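Local coordinates for BH0236 protein (Bacillus halodurans, PDB 5T7A), which probably binds beta-1,3-glucan as a family 56 carbohydrate-binding module, helping an attached enzyme recognise and hydrolyse it, at residues A[37-51]-A[86-100]. Residues are numbered along the deposited sequence; the frame is centred on the assembly and turned at random.
With EDO (1,2-ethanediol), chain E.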
# COMPACT_ATOMS: atom_id res chain seq x y z
N ALA A 37 4.12 5.34 -3.69
CA ALA A 37 3.40 4.19 -3.17
C ALA A 37 2.73 3.46 -4.30
O ALA A 37 2.45 4.04 -5.33
CB ALA A 37 2.35 4.60 -2.14
N GLY A 38 2.46 2.16 -4.12
CA GLY A 38 1.86 1.48 -5.23
C GLY A 38 1.93 -0.03 -5.09
O GLY A 38 1.96 -0.58 -3.99
N ILE A 39 1.93 -0.68 -6.25
CA ILE A 39 1.95 -2.13 -6.36
C ILE A 39 3.23 -2.57 -7.06
O ILE A 39 3.57 -2.03 -8.12
CB ILE A 39 0.74 -2.64 -7.13
CG1 ILE A 39 -0.57 -2.12 -6.51
CG2 ILE A 39 0.75 -4.15 -7.19
CD1 ILE A 39 -0.88 -2.45 -5.07
N ARG A 40 3.93 -3.57 -6.51
CA ARG A 40 5.11 -4.12 -7.12
C ARG A 40 5.17 -5.65 -6.83
O ARG A 40 4.24 -6.18 -6.20
CB ARG A 40 6.38 -3.40 -6.67
CG ARG A 40 6.71 -3.59 -5.22
CD ARG A 40 7.94 -2.73 -4.89
NE ARG A 40 8.37 -2.86 -3.53
CZ ARG A 40 9.08 -2.00 -2.85
NH1 ARG A 40 9.45 -0.83 -3.35
NH2 ARG A 40 9.40 -2.25 -1.62
N GLY A 41 6.21 -6.34 -7.32
CA GLY A 41 6.33 -7.74 -6.94
C GLY A 41 5.14 -8.63 -7.42
O GLY A 41 4.74 -9.53 -6.69
N ILE A 42 4.63 -8.37 -8.61
CA ILE A 42 3.43 -9.07 -9.07
C ILE A 42 3.83 -10.49 -9.57
O ILE A 42 4.75 -10.63 -10.42
CB ILE A 42 2.77 -8.27 -10.15
CG1 ILE A 42 2.24 -6.96 -9.53
CG2 ILE A 42 1.64 -9.08 -10.77
CD1 ILE A 42 1.99 -5.88 -10.55
N THR A 43 3.23 -11.48 -8.93
CA THR A 43 3.44 -12.89 -9.33
C THR A 43 2.07 -13.49 -9.55
O THR A 43 1.02 -12.82 -9.41
CB THR A 43 4.15 -13.69 -8.28
OG1 THR A 43 3.29 -13.91 -7.16
CG2 THR A 43 5.44 -13.01 -7.85
N GLY A 44 2.04 -14.78 -9.87
CA GLY A 44 0.73 -15.36 -10.04
C GLY A 44 -0.08 -15.44 -8.76
O GLY A 44 -1.27 -15.52 -8.84
N ASN A 45 0.55 -15.49 -7.59
CA ASN A 45 -0.20 -15.69 -6.35
C ASN A 45 -0.06 -14.54 -5.37
O ASN A 45 -0.45 -14.69 -4.19
CB ASN A 45 0.17 -17.02 -5.72
CG ASN A 45 1.61 -17.11 -5.19
OD1 ASN A 45 2.32 -16.11 -4.95
ND2 ASN A 45 2.04 -18.35 -4.95
N GLU A 46 0.60 -13.45 -5.79
CA GLU A 46 0.74 -12.33 -4.81
C GLU A 46 1.13 -11.05 -5.50
O GLU A 46 1.59 -11.03 -6.62
CB GLU A 46 1.74 -12.60 -3.72
CG GLU A 46 3.17 -12.53 -4.07
CD GLU A 46 4.12 -12.76 -2.90
OE1 GLU A 46 3.94 -13.72 -2.13
OE2 GLU A 46 5.07 -11.97 -2.75
N VAL A 47 0.83 -9.94 -4.81
CA VAL A 47 1.39 -8.62 -5.18
C VAL A 47 1.85 -8.03 -3.91
O VAL A 47 1.39 -8.43 -2.79
CB VAL A 47 0.38 -7.65 -5.87
CG1 VAL A 47 -0.31 -8.34 -7.07
CG2 VAL A 47 -0.69 -7.16 -4.91
N THR A 48 2.73 -7.01 -4.01
CA THR A 48 3.16 -6.28 -2.82
C THR A 48 2.71 -4.85 -2.90
O THR A 48 3.02 -4.15 -3.84
CB THR A 48 4.68 -6.34 -2.63
OG1 THR A 48 5.05 -7.72 -2.36
CG2 THR A 48 5.11 -5.46 -1.45
N ILE A 49 1.97 -4.41 -1.89
CA ILE A 49 1.70 -2.95 -1.73
C ILE A 49 2.90 -2.36 -1.06
O ILE A 49 3.36 -2.85 0.01
CB ILE A 49 0.48 -2.67 -0.84
CG1 ILE A 49 -0.79 -3.34 -1.42
CG2 ILE A 49 0.22 -1.16 -0.74
CD1 ILE A 49 -1.98 -3.32 -0.49
N PHE A 50 3.44 -1.28 -1.65
CA PHE A 50 4.61 -0.65 -1.07
C PHE A 50 4.33 0.81 -0.81
O PHE A 50 3.55 1.45 -1.49
CB PHE A 50 5.85 -0.79 -1.91
CG PHE A 50 5.87 0.08 -3.16
CD1 PHE A 50 5.22 -0.34 -4.31
CD2 PHE A 50 6.50 1.32 -3.17
CE1 PHE A 50 5.26 0.43 -5.47
CE2 PHE A 50 6.52 2.13 -4.31
CZ PHE A 50 5.92 1.69 -5.47
N PHE A 51 5.05 1.34 0.15
CA PHE A 51 4.98 2.77 0.55
C PHE A 51 6.40 3.22 0.93
O PHE A 51 7.02 2.67 1.85
CB PHE A 51 4.02 2.92 1.72
CG PHE A 51 3.74 4.37 2.13
CD1 PHE A 51 2.67 5.05 1.57
CD2 PHE A 51 4.58 5.04 3.01
CE1 PHE A 51 2.40 6.38 1.88
CE2 PHE A 51 4.32 6.32 3.33
CZ PHE A 51 3.27 7.00 2.77
N VAL A 86 2.14 -7.70 1.64
CA VAL A 86 1.86 -8.69 0.59
C VAL A 86 0.37 -9.04 0.63
O VAL A 86 -0.21 -9.28 1.69
CB VAL A 86 2.77 -9.95 0.77
CG1 VAL A 86 2.43 -11.03 -0.25
CG2 VAL A 86 4.24 -9.60 0.63
N VAL A 87 -0.26 -8.99 -0.52
CA VAL A 87 -1.64 -9.38 -0.68
C VAL A 87 -1.62 -10.64 -1.52
O VAL A 87 -1.16 -10.63 -2.67
CB VAL A 87 -2.46 -8.32 -1.37
CG1 VAL A 87 -3.90 -8.79 -1.55
CG2 VAL A 87 -2.43 -7.06 -0.54
N GLU A 88 -2.09 -11.72 -0.89
CA GLU A 88 -2.02 -13.05 -1.56
C GLU A 88 -3.31 -13.42 -2.23
O GLU A 88 -4.40 -12.97 -1.86
CB GLU A 88 -1.62 -14.15 -0.56
CG GLU A 88 -0.30 -13.91 0.13
CD GLU A 88 0.09 -15.06 1.00
OE1 GLU A 88 -0.49 -15.18 2.10
OE2 GLU A 88 0.95 -15.85 0.56
N ASN A 89 -3.18 -14.19 -3.30
CA ASN A 89 -4.30 -14.80 -4.01
C ASN A 89 -5.32 -13.96 -4.70
O ASN A 89 -6.46 -14.39 -4.84
CB ASN A 89 -4.93 -15.89 -3.12
CG ASN A 89 -3.91 -16.91 -2.72
OD1 ASN A 89 -3.75 -17.22 -1.53
ND2 ASN A 89 -3.13 -17.38 -3.72
N LEU A 90 -4.93 -12.79 -5.21
CA LEU A 90 -5.78 -12.06 -6.15
C LEU A 90 -5.91 -12.82 -7.47
O LEU A 90 -4.94 -13.07 -8.16
CB LEU A 90 -5.24 -10.66 -6.46
CG LEU A 90 -5.21 -9.68 -5.29
CD1 LEU A 90 -4.40 -8.44 -5.62
CD2 LEU A 90 -6.62 -9.25 -4.96
N SER A 91 -7.13 -13.20 -7.80
CA SER A 91 -7.39 -13.76 -9.13
C SER A 91 -7.36 -12.61 -10.12
O SER A 91 -7.50 -11.44 -9.80
CB SER A 91 -8.73 -14.54 -9.17
OG SER A 91 -8.81 -15.43 -8.06
N SER A 92 -7.09 -12.97 -11.36
CA SER A 92 -7.14 -12.04 -12.46
C SER A 92 -8.52 -11.44 -12.49
O SER A 92 -9.49 -12.14 -12.26
CB SER A 92 -6.83 -12.80 -13.77
OG SER A 92 -7.07 -11.98 -14.86
N GLY A 93 -8.61 -10.13 -12.73
CA GLY A 93 -9.85 -9.41 -12.54
C GLY A 93 -10.18 -8.86 -11.14
O GLY A 93 -11.09 -8.03 -11.03
N ASP A 94 -9.50 -9.33 -10.08
CA ASP A 94 -9.68 -8.76 -8.74
C ASP A 94 -9.34 -7.26 -8.76
O ASP A 94 -8.39 -6.81 -9.45
CB ASP A 94 -8.92 -9.54 -7.68
CG ASP A 94 -9.50 -10.91 -7.43
OD1 ASP A 94 -10.58 -11.14 -7.94
OD2 ASP A 94 -8.91 -11.69 -6.69
N VAL A 95 -10.18 -6.45 -8.10
CA VAL A 95 -9.89 -5.03 -7.86
C VAL A 95 -9.41 -4.82 -6.40
O VAL A 95 -10.12 -5.10 -5.42
CB VAL A 95 -11.05 -4.09 -8.23
CG1 VAL A 95 -10.82 -2.69 -7.76
CG2 VAL A 95 -11.29 -4.09 -9.72
N LEU A 96 -8.20 -4.30 -6.25
CA LEU A 96 -7.64 -3.99 -4.93
C LEU A 96 -7.64 -2.47 -4.78
O LEU A 96 -7.07 -1.74 -5.58
CB LEU A 96 -6.22 -4.57 -4.83
CG LEU A 96 -5.41 -4.10 -3.61
CD1 LEU A 96 -5.95 -4.74 -2.36
CD2 LEU A 96 -3.98 -4.56 -3.84
N GLU A 97 -8.30 -2.00 -3.73
CA GLU A 97 -8.28 -0.58 -3.39
C GLU A 97 -7.49 -0.45 -2.09
O GLU A 97 -7.64 -1.26 -1.19
CB GLU A 97 -9.68 0.01 -3.29
CG GLU A 97 -10.28 0.27 -4.70
CD GLU A 97 -11.68 0.76 -4.59
OE1 GLU A 97 -12.54 -0.10 -4.27
OE2 GLU A 97 -11.90 1.97 -4.83
N TYR A 98 -6.69 0.61 -1.97
CA TYR A 98 -5.76 0.70 -0.86
C TYR A 98 -5.45 2.15 -0.58
O TYR A 98 -5.43 3.00 -1.46
CB TYR A 98 -4.47 -0.07 -1.13
CG TYR A 98 -3.71 0.35 -2.36
CD1 TYR A 98 -4.08 -0.11 -3.63
CD2 TYR A 98 -2.57 1.15 -2.28
CE1 TYR A 98 -3.40 0.26 -4.75
CE2 TYR A 98 -1.89 1.52 -3.38
CZ TYR A 98 -2.26 1.10 -4.61
OH TYR A 98 -1.55 1.49 -5.72
N SER A 99 -5.32 2.44 0.72
CA SER A 99 -4.94 3.78 1.19
C SER A 99 -3.99 3.62 2.34
O SER A 99 -3.82 2.48 2.83
CB SER A 99 -6.14 4.56 1.63
OG SER A 99 -6.86 3.84 2.63
N PHE A 100 -3.34 4.70 2.73
CA PHE A 100 -2.35 4.64 3.78
C PHE A 100 -2.58 5.65 4.87
O PHE A 100 -3.05 6.76 4.61
CB PHE A 100 -0.93 4.89 3.21
CG PHE A 100 -0.59 3.96 2.06
CD1 PHE A 100 -0.03 2.73 2.28
CD2 PHE A 100 -0.86 4.37 0.75
CE1 PHE A 100 0.29 1.89 1.19
CE2 PHE A 100 -0.56 3.55 -0.28
CZ PHE A 100 0.00 2.30 -0.09
C1 EDO E . -12.88 2.18 -1.17
O1 EDO E . -14.11 1.75 -0.61
C2 EDO E . -13.10 3.59 -1.61
O2 EDO E . -13.15 3.68 -3.03
O HOH W 1 -2.64 -13.98 -7.29
O HOH W 2 -3.32 -16.93 -6.43
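V47 and F51 meet 86-100 in two different ways: V47 pairs with V87 in the neighbouring antiparallel strand, while F51 packs across the interior against F100. This is a beta-sandwich, in which strand 46-51 is hydrogen-bonded within one layer and packed against the other, and the axes say so: its axis comes within 4.7 Å of that of 86-88 and 9.4 Å of that of 95-100. V47 and V87 exchange two backbone bonds, V47 N to V87 O (3.0 Å) and V87 N to V47 O (2.9 Å). Inside, F51 CD1 lies over one face of the F100 ring, 3.5 Å from F100 CG, the planes inclined at 46°. I49 CG2 reaches the edge of that ring, and A37 CB touches its CE2. F100 CG stands anti to its carbonyl carbon (chi1 -54°), which brings CZ to I49. Replacing F100 with an alanine is likely to open a gap between the layers, leaving F51, I49 and A37 without their shared partner. Farther along, I39 CD1 sits 4.1 Å from the Y98 ring centroid, 28° off its normal, a CH-pi contact. Where the loops meet, one water donates to both G44 O and L90 O, at 2.6 Å each.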